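Local coordinates for protein glycerate dehydrogenase (Bacillus sp. 5mfcol3.1, PDB 6P2I) that reduces acyclic imino acids with NADPH, intercepting the imines that a partner oxidase produces, and probably belongs to the D-2-hydroxyacid dehydrogenase family, at residues D31-N34 with N40-S43; I55-I60 with V81-D86; L66-T71 with E295-Q300; L110-R115 with N268-P273; I233-L238 with D253-Y258. One frame throughout, in Å; residues are numbered along the deposited sequence.

Overall arrangement
Contacts 1, 2 and 3 gather round the five-stranded parallel sheet, on the same side of the chain's centre. L42 CD1 meets I55 CD1 at 3.8 Å between contacts 1 and 2, and L84 CD1 meets L69 CD2 at 3.7 Å between contacts 2 and 3. Contacts 4 and 5 belong to the NADP-binding Rossmann-type domain, their centres about 15 Å apart, and join where T272 OG1 probably bonds to D253 OD1 at 2.6 Å. D253 hydrogen-bonds the nicotinamide amide of the bound NADP. The side chains of P33 (contact 1) and L255 (contact 5) each lie about 14 Å from bound D-arginine. Contact 3 encloses contacts 4 and 5 along the chain, its centre about 39 Å from that of contact 4.

Contact 1: D31-N34 with N40-S43; sequences DFPN and NRLS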
# COMPACT_ATOMS: atom_id res chain seq x y z
N ASP A 31 -2.74 -16.44 -30.12
CA ASP A 31 -1.45 -16.01 -30.61
C ASP A 31 -1.48 -14.50 -30.76
O ASP A 31 -2.49 -13.84 -30.48
CB ASP A 31 -1.09 -16.70 -31.93
CG ASP A 31 -2.09 -16.41 -33.05
OD1 ASP A 31 -2.88 -15.45 -32.94
OD2 ASP A 31 -2.07 -17.15 -34.06
N PHE A 32 -0.36 -13.94 -31.20
CA PHE A 32 -0.30 -12.55 -31.61
C PHE A 32 -0.22 -12.53 -33.12
O PHE A 32 0.78 -13.01 -33.69
CB PHE A 32 0.91 -11.84 -31.00
CG PHE A 32 0.93 -11.86 -29.50
CD1 PHE A 32 0.01 -11.13 -28.77
CD2 PHE A 32 1.88 -12.61 -28.82
CE1 PHE A 32 0.02 -11.16 -27.39
CE2 PHE A 32 1.89 -12.65 -27.44
CZ PHE A 32 0.97 -11.92 -26.72
N PRO A 33 -1.25 -12.06 -33.82
CA PRO A 33 -1.22 -12.13 -35.29
C PRO A 33 -0.21 -11.15 -35.86
O PRO A 33 -0.00 -10.06 -35.34
CB PRO A 33 -2.65 -11.74 -35.69
CG PRO A 33 -3.15 -10.91 -34.54
CD PRO A 33 -2.52 -11.51 -33.31
N ASN A 34 0.43 -11.57 -36.95
CA ASN A 34 1.14 -10.60 -37.78
C ASN A 34 0.10 -9.71 -38.47
O ASN A 34 -1.10 -9.96 -38.41
CB ASN A 34 2.07 -11.31 -38.77
CG ASN A 34 1.34 -12.20 -39.79
OD1 ASN A 34 0.33 -11.80 -40.36
ND2 ASN A 34 1.89 -13.39 -40.04
N ASN A 40 -6.80 -10.26 -42.04
CA ASN A 40 -7.61 -11.39 -42.48
C ASN A 40 -8.63 -11.78 -41.42
O ASN A 40 -9.80 -12.04 -41.74
CB ASN A 40 -6.72 -12.59 -42.82
CG ASN A 40 -7.49 -13.69 -43.52
OD1 ASN A 40 -7.84 -14.71 -42.91
ND2 ASN A 40 -7.77 -13.49 -44.81
N ARG A 41 -8.22 -11.84 -40.15
CA ARG A 41 -9.16 -12.19 -39.09
C ARG A 41 -10.23 -11.12 -38.96
O ARG A 41 -11.42 -11.44 -38.79
CB ARG A 41 -8.43 -12.39 -37.77
CG ARG A 41 -7.51 -13.59 -37.77
CD ARG A 41 -6.50 -13.54 -36.64
NE ARG A 41 -5.53 -14.62 -36.80
CZ ARG A 41 -4.63 -14.96 -35.87
NH1 ARG A 41 -4.57 -14.30 -34.71
NH2 ARG A 41 -3.79 -15.96 -36.11
N LEU A 42 -9.84 -9.85 -39.04
CA LEU A 42 -10.82 -8.77 -38.96
C LEU A 42 -11.79 -8.80 -40.13
O LEU A 42 -12.97 -8.47 -39.97
CB LEU A 42 -10.10 -7.42 -38.88
CG LEU A 42 -9.39 -7.20 -37.53
CD1 LEU A 42 -8.33 -6.10 -37.65
CD2 LEU A 42 -10.38 -6.89 -36.40
N SER A 43 -11.32 -9.20 -41.31
CA SER A 43 -12.17 -9.21 -42.50
C SER A 43 -13.01 -10.48 -42.63
O SER A 43 -13.84 -10.56 -43.55
CB SER A 43 -11.32 -9.04 -43.76
OG SER A 43 -10.60 -7.82 -43.73
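P33 and R41 mark the closest backbone approach, their CA atoms 8.8 Å apart, so the loop 31-34 and the helical turn 40-43 are bridged by one long side chain. R41 runs extended from CG to NE and reaches D31 end-on with two nitrogens. NH1 donates to D31 OD1 at 2.7 Å and NH2 to D31 OD2 at 2.9 Å, both at a nearly straight 164°. Each oxygen uses its syn lone pair, and the carboxylate and guanidinium planes differ by only 3°: a bidentate salt bridge lying flat in one plane. The bridge ties the connection that follows strand 25-28 to the helix 35-43 it leads into, a beta-to-alpha link in the five-stranded parallel sheet domain. N34 is the N-cap of that helix, its OD1 taking the N-H of E37. D31 holds CG between its backbone N and carbonyl carbon (chi1 61°), which turns the carboxylate to meet the arginine. Over one face of the guanidinium lies the ring of P33, with CB 3.3 Å from R41 NH1. F29 adds a cation-pi contact to R41, and NH1 has a second acceptor in the carbonyl oxygen of I6.

Contact 2: I55-I60 with V81-D86; sequences ITKEMI and VNSLKD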
# COMPACT_ATOMS: atom_id res chain seq x y z
N ILE A 55 -4.44 -1.59 -34.57
CA ILE A 55 -5.28 -1.56 -35.77
C ILE A 55 -5.17 -0.14 -36.33
O ILE A 55 -5.76 0.80 -35.79
CB ILE A 55 -6.73 -1.96 -35.48
CG1 ILE A 55 -6.76 -3.40 -34.98
CG2 ILE A 55 -7.57 -1.80 -36.74
CD1 ILE A 55 -8.13 -3.92 -34.56
N THR A 56 -4.42 -0.00 -37.41
CA THR A 56 -4.07 1.29 -37.99
C THR A 56 -5.01 1.62 -39.15
O THR A 56 -5.70 0.77 -39.70
CB THR A 56 -2.63 1.28 -38.49
OG1 THR A 56 -2.51 0.36 -39.58
CG2 THR A 56 -1.69 0.86 -37.37
N LYS A 57 -4.98 2.91 -39.53
CA LYS A 57 -5.78 3.34 -40.67
C LYS A 57 -5.42 2.56 -41.92
O LYS A 57 -6.30 2.17 -42.69
CB LYS A 57 -5.60 4.85 -40.89
CG LYS A 57 -6.09 5.35 -42.23
CD LYS A 57 -5.25 6.52 -42.73
CE LYS A 57 -5.73 6.99 -44.10
NZ LYS A 57 -6.11 8.43 -44.12
N GLU A 58 -4.13 2.31 -42.13
CA GLU A 58 -3.70 1.55 -43.31
C GLU A 58 -4.32 0.15 -43.32
O GLU A 58 -4.69 -0.36 -44.38
CB GLU A 58 -2.18 1.46 -43.34
CG GLU A 58 -1.46 2.79 -43.62
CD GLU A 58 -1.49 3.75 -42.44
OE1 GLU A 58 -1.36 4.97 -42.67
OE2 GLU A 58 -1.65 3.30 -41.28
N MET A 59 -4.42 -0.47 -42.13
CA MET A 59 -5.09 -1.76 -42.00
C MET A 59 -6.59 -1.65 -42.24
O MET A 59 -7.18 -2.49 -42.93
CB MET A 59 -4.84 -2.35 -40.61
CG MET A 59 -3.42 -2.80 -40.37
SD MET A 59 -3.06 -3.05 -38.63
CE MET A 59 -4.14 -4.44 -38.26
N ILE A 60 -7.23 -0.63 -41.66
CA ILE A 60 -8.68 -0.50 -41.74
C ILE A 60 -9.13 -0.29 -43.17
O ILE A 60 -10.19 -0.78 -43.58
CB ILE A 60 -9.15 0.63 -40.80
CG1 ILE A 60 -8.87 0.26 -39.34
CG2 ILE A 60 -10.62 0.95 -41.00
CD1 ILE A 60 -8.65 1.44 -38.43
N VAL A 81 -9.61 4.86 -33.90
CA VAL A 81 -11.06 4.90 -33.79
C VAL A 81 -11.66 5.84 -34.84
O VAL A 81 -12.73 5.55 -35.40
CB VAL A 81 -11.48 5.31 -32.37
CG1 VAL A 81 -11.18 4.19 -31.40
CG2 VAL A 81 -10.77 6.59 -31.94
N ASN A 82 -10.99 6.95 -35.13
CA ASN A 82 -11.50 7.85 -36.16
C ASN A 82 -11.54 7.17 -37.52
O ASN A 82 -12.50 7.36 -38.28
CB ASN A 82 -10.63 9.11 -36.22
CG ASN A 82 -10.74 9.95 -34.96
OD1 ASN A 82 -11.83 10.13 -34.42
ND2 ASN A 82 -9.61 10.46 -34.50
N SER A 83 -10.53 6.36 -37.83
CA SER A 83 -10.54 5.65 -39.11
C SER A 83 -11.63 4.59 -39.14
O SER A 83 -12.26 4.37 -40.18
CB SER A 83 -9.18 5.02 -39.38
OG SER A 83 -9.19 4.27 -40.59
N LEU A 84 -11.87 3.91 -38.02
CA LEU A 84 -12.99 2.98 -37.96
C LEU A 84 -14.32 3.70 -38.17
O LEU A 84 -15.19 3.21 -38.89
CB LEU A 84 -12.99 2.24 -36.62
CG LEU A 84 -11.80 1.30 -36.43
CD1 LEU A 84 -11.67 0.90 -34.99
CD2 LEU A 84 -11.98 0.05 -37.28
N LYS A 85 -14.48 4.87 -37.54
CA LYS A 85 -15.69 5.67 -37.77
C LYS A 85 -15.84 6.02 -39.24
O LYS A 85 -16.93 5.88 -39.81
CB LYS A 85 -15.64 6.95 -36.93
CG LYS A 85 -16.89 7.80 -36.99
CD LYS A 85 -18.10 7.07 -36.42
CE LYS A 85 -19.30 7.99 -36.26
NZ LYS A 85 -19.65 8.71 -37.52
N ASP A 86 -14.75 6.44 -39.89
CA ASP A 86 -14.80 6.79 -41.30
C ASP A 86 -15.12 5.60 -42.20
O ASP A 86 -15.54 5.80 -43.34
CB ASP A 86 -13.47 7.42 -41.73
CG ASP A 86 -13.32 8.86 -41.28
OD1 ASP A 86 -14.36 9.52 -41.08
OD2 ASP A 86 -12.17 9.33 -41.14
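S83 is the first residue of helix 81-86 to meet segment 55-60, and the backbones are close here: the CA atoms of K57 and S83 are 5.5 Å apart. A chi1 of 177° swings the S83 hydroxyl away from its backbone N and into the angle between K57 and I60. OG lies 3.5 Å from K57 CA and 3.6 Å from I60 CD1, while K57 CB and CG also rest against it; no hydrogen bond crosses the contact. The lysine touches through the base of its chain, and the rest of it runs off from the helix pair. The small S83 lets the short helix 57-60 come near helix 81-86. Both I55, just before helix 57-60, and L84 pack on L69 of strand 68-71, the strand of the parallel sheet that lies between the two helices in the chain. The first turn of helix 57-60 is set by T56 at the N-cap, whose OG1 accepts from M59 N at 3.3 Å; T56 and M59 make a capping box. S83 N is itself held by the side chain of D80.

One residue on, L84 meets I60 at about a right angle. I60 CD1 sits 3.7 Å from L84 CG, and I60 CG1 lies the same 3.7 Å from L84 CD2. With an alanine at I60, L84 CG and CD2 would probably lose their partner across the contact, the cover of S83 OG would thin, and a gap would open between the helices.

Contact 3: L66-T71 with E295-Q300; sequences LKYLIT and ESYLAQ
The end of the C-terminal helix 280-298 packs here against strand 68-71 of the five-stranded parallel sheet, and two tyrosines form the joint. The rings of Y68 and Y297 make an offset stack, centroids 4.2 Å apart and planes at 10°, with the two side chains running antiparallel, side by side. Y68 CD2 lies over the face of Y297, 3.4 Å from Y297 CG, and the edge of Y68 continues past the ring so that CE2 comes to 3.4 Å from Y297 CB. At the other end Y68 CB stands above the Y297 ring, a CH-pi contact 3.9 Å from the centroid and 23° off its normal. Y297 carries CG anti to the backbone N (chi1 177°), which brings its ring out from the helix to overlap Y68.

Helix 280-298 returns the chain to the first sheet after the whole coenzyme domain has been built, a feature of the D-2-hydroxyacid dehydrogenase fold. I70 CG1 lies over the opposite face of Y68, toward the rim, and the Y68 hydroxyl bonds to S92 OG on the neighbouring strand 90-92. The Y297 hydroxyl has K67 CB 3.5 Å from OH, and a water in the plane of that ring donates to K67 O while meeting Y297 OH weakly. A serine at Y297 would probably cost Y68 both the stack and the CH-pi contact, take away the touch on K67, and leave a gap beside the Y68 ring. Beyond it the helix closes at Q300 in a Schellman motif.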
# COMPACT_ATOMS: atom_id res chain seq x y z
N LEU A 66 -16.29 -6.55 -41.50
CA LEU A 66 -16.34 -6.18 -40.09
C LEU A 66 -17.29 -5.01 -39.83
O LEU A 66 -17.23 -3.99 -40.51
CB LEU A 66 -14.93 -5.80 -39.61
CG LEU A 66 -14.80 -5.39 -38.14
CD1 LEU A 66 -15.13 -6.57 -37.25
CD2 LEU A 66 -13.40 -4.87 -37.87
N LYS A 67 -18.15 -5.16 -38.81
CA LYS A 67 -19.07 -4.09 -38.45
C LYS A 67 -18.89 -3.57 -37.04
O LYS A 67 -19.29 -2.43 -36.77
CB LYS A 67 -20.53 -4.54 -38.61
CG LYS A 67 -20.97 -4.75 -40.07
CD LYS A 67 -20.69 -3.51 -40.90
CE LYS A 67 -21.58 -2.35 -40.46
NZ LYS A 67 -21.20 -1.06 -41.12
N TYR A 68 -18.28 -4.34 -36.14
CA TYR A 68 -18.24 -3.99 -34.72
C TYR A 68 -16.96 -4.53 -34.10
O TYR A 68 -16.67 -5.73 -34.22
CB TYR A 68 -19.47 -4.56 -34.00
CG TYR A 68 -19.62 -4.15 -32.53
CD1 TYR A 68 -19.26 -2.88 -32.08
CD2 TYR A 68 -20.15 -5.04 -31.62
CE1 TYR A 68 -19.42 -2.52 -30.72
CE2 TYR A 68 -20.32 -4.70 -30.30
CZ TYR A 68 -19.97 -3.45 -29.85
OH TYR A 68 -20.16 -3.17 -28.51
N LEU A 69 -16.20 -3.64 -33.48
CA LEU A 69 -14.95 -3.98 -32.81
C LEU A 69 -15.09 -3.66 -31.33
O LEU A 69 -15.51 -2.56 -30.97
CB LEU A 69 -13.77 -3.20 -33.40
CG LEU A 69 -12.41 -3.40 -32.74
CD1 LEU A 69 -11.94 -4.83 -32.94
CD2 LEU A 69 -11.39 -2.43 -33.31
N ILE A 70 -14.73 -4.63 -30.49
CA ILE A 70 -14.72 -4.48 -29.04
C ILE A 70 -13.28 -4.59 -28.57
O ILE A 70 -12.62 -5.60 -28.85
CB ILE A 70 -15.59 -5.54 -28.35
CG1 ILE A 70 -17.04 -5.45 -28.83
CG2 ILE A 70 -15.45 -5.43 -26.82
CD1 ILE A 70 -17.84 -6.69 -28.54
N THR A 71 -12.79 -3.57 -27.86
CA THR A 71 -11.53 -3.73 -27.14
C THR A 71 -11.85 -4.38 -25.81
O THR A 71 -12.81 -3.98 -25.14
CB THR A 71 -10.80 -2.40 -26.92
OG1 THR A 71 -11.59 -1.52 -26.09
CG2 THR A 71 -10.50 -1.73 -28.27
N GLU A 295 -24.29 -8.63 -26.40
CA GLU A 295 -25.74 -8.71 -26.29
C GLU A 295 -26.40 -7.40 -26.71
O GLU A 295 -27.37 -7.39 -27.48
CB GLU A 295 -26.14 -9.08 -24.86
N SER A 296 -25.88 -6.28 -26.21
CA SER A 296 -26.50 -4.98 -26.47
C SER A 296 -26.40 -4.62 -27.95
O SER A 296 -27.32 -4.02 -28.51
CB SER A 296 -25.86 -3.90 -25.61
OG SER A 296 -26.07 -4.15 -24.23
N TYR A 297 -25.29 -4.98 -28.59
CA TYR A 297 -25.16 -4.72 -30.02
C TYR A 297 -26.16 -5.54 -30.81
O TYR A 297 -26.82 -5.03 -31.72
CB TYR A 297 -23.74 -5.04 -30.46
CG TYR A 297 -23.50 -4.88 -31.94
CD1 TYR A 297 -23.18 -3.64 -32.48
CD2 TYR A 297 -23.59 -5.97 -32.80
CE1 TYR A 297 -22.95 -3.50 -33.85
CE2 TYR A 297 -23.37 -5.83 -34.15
CZ TYR A 297 -23.05 -4.59 -34.67
OH TYR A 297 -22.83 -4.46 -36.03
N LEU A 298 -26.32 -6.82 -30.45
CA LEU A 298 -27.28 -7.65 -31.15
C LEU A 298 -28.71 -7.17 -30.91
O LEU A 298 -29.58 -7.36 -31.78
CB LEU A 298 -27.09 -9.11 -30.75
CG LEU A 298 -25.76 -9.62 -31.31
CD1 LEU A 298 -25.45 -11.04 -30.86
CD2 LEU A 298 -25.76 -9.53 -32.84
N ALA A 299 -28.96 -6.54 -29.77
CA ALA A 299 -30.26 -5.95 -29.47
C ALA A 299 -30.49 -4.62 -30.17
O ALA A 299 -31.55 -4.01 -29.98
CB ALA A 299 -30.41 -5.77 -27.95
N GLN A 300 -29.52 -4.16 -30.97
CA GLN A 300 -29.57 -2.86 -31.64
C GLN A 300 -29.66 -1.71 -30.64
O GLN A 300 -30.25 -0.66 -30.93
CB GLN A 300 -30.71 -2.77 -32.66
CG GLN A 300 -30.82 -3.94 -33.63
CD GLN A 300 -32.13 -3.92 -34.38
OE1 GLN A 300 -33.13 -4.45 -33.91
NE2 GLN A 300 -32.13 -3.30 -35.56
O HOH W 1 -22.17 -1.37 -36.99

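Contact 4: L110-R115 with N268-P273; sequences LFAVNR and NVVLTP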
# COMPACT_ATOMS: atom_id res chain seq x y z
N LEU A 110 1.90 3.72 -4.00
CA LEU A 110 2.20 4.86 -3.15
C LEU A 110 2.84 4.42 -1.84
O LEU A 110 3.85 4.98 -1.41
CB LEU A 110 0.91 5.66 -2.88
CG LEU A 110 0.93 6.75 -1.80
CD1 LEU A 110 1.98 7.81 -2.10
CD2 LEU A 110 -0.46 7.38 -1.69
N PHE A 111 2.26 3.41 -1.20
CA PHE A 111 2.81 2.91 0.06
C PHE A 111 4.17 2.23 -0.17
O PHE A 111 5.08 2.40 0.64
CB PHE A 111 1.83 1.94 0.71
CG PHE A 111 0.69 2.61 1.45
CD1 PHE A 111 0.93 3.64 2.36
CD2 PHE A 111 -0.62 2.19 1.24
CE1 PHE A 111 -0.13 4.25 3.03
CE2 PHE A 111 -1.67 2.79 1.89
CZ PHE A 111 -1.43 3.81 2.80
N ALA A 112 4.31 1.48 -1.27
CA ALA A 112 5.59 0.84 -1.55
C ALA A 112 6.70 1.87 -1.73
O ALA A 112 7.83 1.66 -1.27
CB ALA A 112 5.46 -0.04 -2.80
N VAL A 113 6.39 3.00 -2.37
CA VAL A 113 7.36 4.08 -2.49
C VAL A 113 7.60 4.73 -1.14
O VAL A 113 8.74 4.89 -0.69
CB VAL A 113 6.89 5.12 -3.52
CG1 VAL A 113 7.80 6.35 -3.50
CG2 VAL A 113 6.82 4.52 -4.93
N ASN A 114 6.50 5.11 -0.46
CA ASN A 114 6.62 5.91 0.75
C ASN A 114 7.36 5.15 1.84
O ASN A 114 8.16 5.74 2.57
CB ASN A 114 5.22 6.30 1.25
CG ASN A 114 4.96 7.77 1.09
OD1 ASN A 114 5.47 8.40 0.17
ND2 ASN A 114 4.16 8.33 2.00
N ARG A 115 7.11 3.86 1.96
CA ARG A 115 7.70 3.06 3.03
C ARG A 115 8.98 2.36 2.57
O ARG A 115 9.58 1.63 3.37
CB ARG A 115 6.68 2.02 3.54
CG ARG A 115 5.34 2.58 4.06
CD ARG A 115 5.63 3.63 5.10
NE ARG A 115 4.46 4.25 5.73
CZ ARG A 115 4.11 4.08 7.01
NH1 ARG A 115 4.77 3.22 7.77
NH2 ARG A 115 3.09 4.74 7.52
N ASN A 268 14.68 4.67 -6.32
CA ASN A 268 13.53 5.39 -5.79
C ASN A 268 12.33 5.25 -6.71
O ASN A 268 11.46 6.13 -6.75
CB ASN A 268 13.86 6.87 -5.54
CG ASN A 268 14.46 7.56 -6.76
OD1 ASN A 268 14.63 6.96 -7.82
ND2 ASN A 268 14.76 8.85 -6.61
N VAL A 269 12.26 4.15 -7.46
CA VAL A 269 11.06 3.81 -8.21
C VAL A 269 10.61 2.42 -7.78
O VAL A 269 11.42 1.57 -7.37
CB VAL A 269 11.27 3.85 -9.74
CG1 VAL A 269 11.72 5.24 -10.17
CG2 VAL A 269 12.26 2.79 -10.19
N VAL A 270 9.31 2.21 -7.84
CA VAL A 270 8.70 0.89 -7.71
C VAL A 270 7.98 0.62 -9.02
O VAL A 270 7.18 1.43 -9.47
CB VAL A 270 7.73 0.84 -6.51
CG1 VAL A 270 7.01 -0.49 -6.44
CG2 VAL A 270 8.50 1.11 -5.21
N LEU A 271 8.31 -0.51 -9.65
CA LEU A 271 7.79 -0.85 -10.97
C LEU A 271 6.88 -2.06 -10.89
O LEU A 271 7.19 -3.03 -10.20
CB LEU A 271 8.95 -1.15 -11.92
CG LEU A 271 9.98 -0.04 -12.01
CD1 LEU A 271 11.17 -0.50 -12.84
CD2 LEU A 271 9.35 1.22 -12.62
N THR A 272 5.75 -2.00 -11.60
CA THR A 272 4.93 -3.18 -11.78
C THR A 272 4.68 -3.41 -13.27
O THR A 272 4.59 -2.45 -14.04
CB THR A 272 3.61 -3.08 -10.99
OG1 THR A 272 2.93 -1.84 -11.28
CG2 THR A 272 3.90 -3.12 -9.47
N PRO A 273 4.60 -4.66 -13.71
CA PRO A 273 4.57 -4.95 -15.17
C PRO A 273 3.17 -4.89 -15.77
O PRO A 273 2.66 -5.86 -16.35
CB PRO A 273 5.16 -6.36 -15.23
CG PRO A 273 4.66 -7.02 -13.95
CD PRO A 273 4.70 -5.89 -12.90
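V270 and V113 meet through methyl groups that their first torsions turn toward one another. In V270, chi1 of 175° sets CG1 opposite the backbone N and leaves CG2 opposite the carbonyl carbon; V113, at 172°, places its two methyls in the same way. As a result CG2 faces CG2 across the contact, V113 CG2 lying 3.8 Å from V270 CG2. A112 CB sits beside it, 4.0 Å from V270 CG1 and equally far from V270 CG2. The backbones are closest at this point, with the CA atoms of V113 and V270 6.3 Å apart.

The strand 269-271 is one of the two edge strands of the seven-stranded parallel sheet within this chain, and V270 bonds through its backbone to A250 and L252 of the adjacent strand 249-252. Helix 99-114 lies against that margin, its L109 touching V270 as well, while V113 also packs on V223 of strand 223-226. Both segments also touch the second subunit: the backbone N of L271 bonds to D121 of the second subunit, and R115 reaches A101 and A276 of that subunit.

Between 110-115 and 268-273 no hydrogen bond passes, although H105, earlier on the same helix, bonds T272 OG1 just past the strand. The join between the two segments rests on the shape fit of branched and small apolar side chains, all buried, which holds helix to strand by dispersion and exclusion of water.

Contact 5: I233-L238 with D253-Y258; sequences IDEQAL and DDLTYY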
# COMPACT_ATOMS: atom_id res chain seq x y z
N ILE A 233 4.25 10.90 -20.02
CA ILE A 233 5.29 11.64 -19.31
C ILE A 233 6.48 11.81 -20.24
O ILE A 233 6.79 10.92 -21.04
CB ILE A 233 5.72 10.91 -18.03
CG1 ILE A 233 4.50 10.53 -17.19
CG2 ILE A 233 6.72 11.74 -17.24
CD1 ILE A 233 4.84 9.73 -15.94
N ASP A 234 7.15 12.96 -20.14
CA ASP A 234 8.51 13.07 -20.68
C ASP A 234 9.39 12.15 -19.86
O ASP A 234 9.91 12.54 -18.80
CB ASP A 234 9.01 14.52 -20.63
CG ASP A 234 10.36 14.71 -21.31
OD1 ASP A 234 11.21 13.78 -21.29
OD2 ASP A 234 10.59 15.81 -21.84
N GLU A 235 9.56 10.91 -20.32
CA GLU A 235 10.19 9.89 -19.48
C GLU A 235 11.66 10.18 -19.23
O GLU A 235 12.17 9.86 -18.15
CB GLU A 235 10.03 8.52 -20.12
CG GLU A 235 10.24 7.38 -19.17
CD GLU A 235 9.96 6.05 -19.83
OE1 GLU A 235 8.86 5.51 -19.60
OE2 GLU A 235 10.84 5.57 -20.59
N GLN A 236 12.35 10.78 -20.21
CA GLN A 236 13.73 11.18 -19.99
C GLN A 236 13.82 12.25 -18.92
O GLN A 236 14.72 12.21 -18.07
CB GLN A 236 14.35 11.68 -21.30
CG GLN A 236 14.70 10.57 -22.27
CD GLN A 236 15.55 11.05 -23.42
OE1 GLN A 236 15.34 12.14 -23.96
NE2 GLN A 236 16.54 10.24 -23.80
N ALA A 237 12.90 13.22 -18.93
CA ALA A 237 12.90 14.23 -17.89
C ALA A 237 12.58 13.62 -16.53
O ALA A 237 13.15 14.01 -15.51
CB ALA A 237 11.91 15.34 -18.22
N LEU A 238 11.67 12.64 -16.50
CA LEU A 238 11.34 11.97 -15.24
C LEU A 238 12.55 11.23 -14.70
O LEU A 238 12.80 11.25 -13.48
CB LEU A 238 10.16 11.02 -15.44
CG LEU A 238 9.67 10.26 -14.19
CD1 LEU A 238 9.39 11.22 -13.04
CD2 LEU A 238 8.45 9.41 -14.48
N ASP A 253 3.45 1.67 -13.33
CA ASP A 253 2.90 0.43 -13.87
C ASP A 253 3.14 0.30 -15.36
O ASP A 253 2.76 -0.72 -15.94
CB ASP A 253 1.39 0.35 -13.56
CG ASP A 253 0.79 -1.05 -13.78
OD1 ASP A 253 1.35 -2.04 -13.27
OD2 ASP A 253 -0.24 -1.16 -14.48
N ASP A 254 3.75 1.30 -15.99
CA ASP A 254 4.14 1.23 -17.40
C ASP A 254 5.36 2.10 -17.61
O ASP A 254 5.56 3.09 -16.90
CB ASP A 254 2.99 1.69 -18.32
CG ASP A 254 3.25 1.36 -19.78
OD1 ASP A 254 3.50 0.17 -20.10
OD2 ASP A 254 3.19 2.27 -20.64
N LEU A 255 6.20 1.70 -18.56
CA LEU A 255 7.28 2.53 -19.08
C LEU A 255 7.18 2.52 -20.59
O LEU A 255 6.60 1.60 -21.18
CB LEU A 255 8.67 2.02 -18.67
CG LEU A 255 8.98 1.85 -17.18
CD1 LEU A 255 10.35 1.22 -17.08
CD2 LEU A 255 8.95 3.18 -16.48
N THR A 256 7.77 3.53 -21.24
CA THR A 256 7.70 3.55 -22.71
C THR A 256 8.47 2.38 -23.32
O THR A 256 8.15 1.93 -24.42
CB THR A 256 8.22 4.88 -23.27
OG1 THR A 256 9.63 5.00 -23.04
CG2 THR A 256 7.50 6.06 -22.65
N TYR A 257 9.50 1.89 -22.62
CA TYR A 257 10.20 0.66 -22.96
C TYR A 257 10.90 0.18 -21.70
O TYR A 257 11.07 0.93 -20.75
CB TYR A 257 11.20 0.87 -24.11
CG TYR A 257 12.39 1.74 -23.75
CD1 TYR A 257 12.29 3.12 -23.72
CD2 TYR A 257 13.62 1.17 -23.43
CE1 TYR A 257 13.37 3.92 -23.39
CE2 TYR A 257 14.72 1.96 -23.11
CZ TYR A 257 14.58 3.33 -23.08
OH TYR A 257 15.66 4.11 -22.76
N TYR A 258 11.31 -1.09 -21.71
CA TYR A 258 11.88 -1.71 -20.52
C TYR A 258 13.35 -2.08 -20.69
O TYR A 258 14.18 -1.63 -19.90
CB TYR A 258 11.06 -2.93 -20.10
CG TYR A 258 9.78 -2.53 -19.42
CD1 TYR A 258 8.68 -2.12 -20.16
CD2 TYR A 258 9.68 -2.53 -18.03
CE1 TYR A 258 7.51 -1.73 -19.55
CE2 TYR A 258 8.51 -2.14 -17.40
CZ TYR A 258 7.43 -1.74 -18.17
OH TYR A 258 6.26 -1.35 -17.56
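A glutamate carboxylate at the start of helix 235-243 grips the loop that follows strand 249-252, in the coenzyme-binding domain. E235 receives two hydrogen bonds from T256. The backbone N donates to E235 OE1 at 2.8 Å and a straight 169°, meeting it on the syn side. The hydroxyl OG1 donates to E235 OE2, also 2.8 Å away, but from above the carboxylate plane by 49°. Chi1 of 68° brings the threonine OG1 between its own backbone N and carbonyl carbon, so hydroxyl and amide reach one carboxylate together. E235 is extended beyond CG, which carries the group across to the loop, and OE2 takes a third bond from N261 ND2. Three donors round one carboxylate would be expected to stabilise its charged form. OE1 also rests on L255, 3.6 Å from its CB. D234, the N-cap of the helix, accepts from A237 N with OD1 at 3.0 Å.

Two residues before L255, D253 binds the NADP nicotinamide amide through OD2 and bonds T272 after strand 269-271. The E235-T256 bonds thus tie this loop to the start of helix 235-243, and I233, just before that helix, packs on strand 223-226 and helix 212-215.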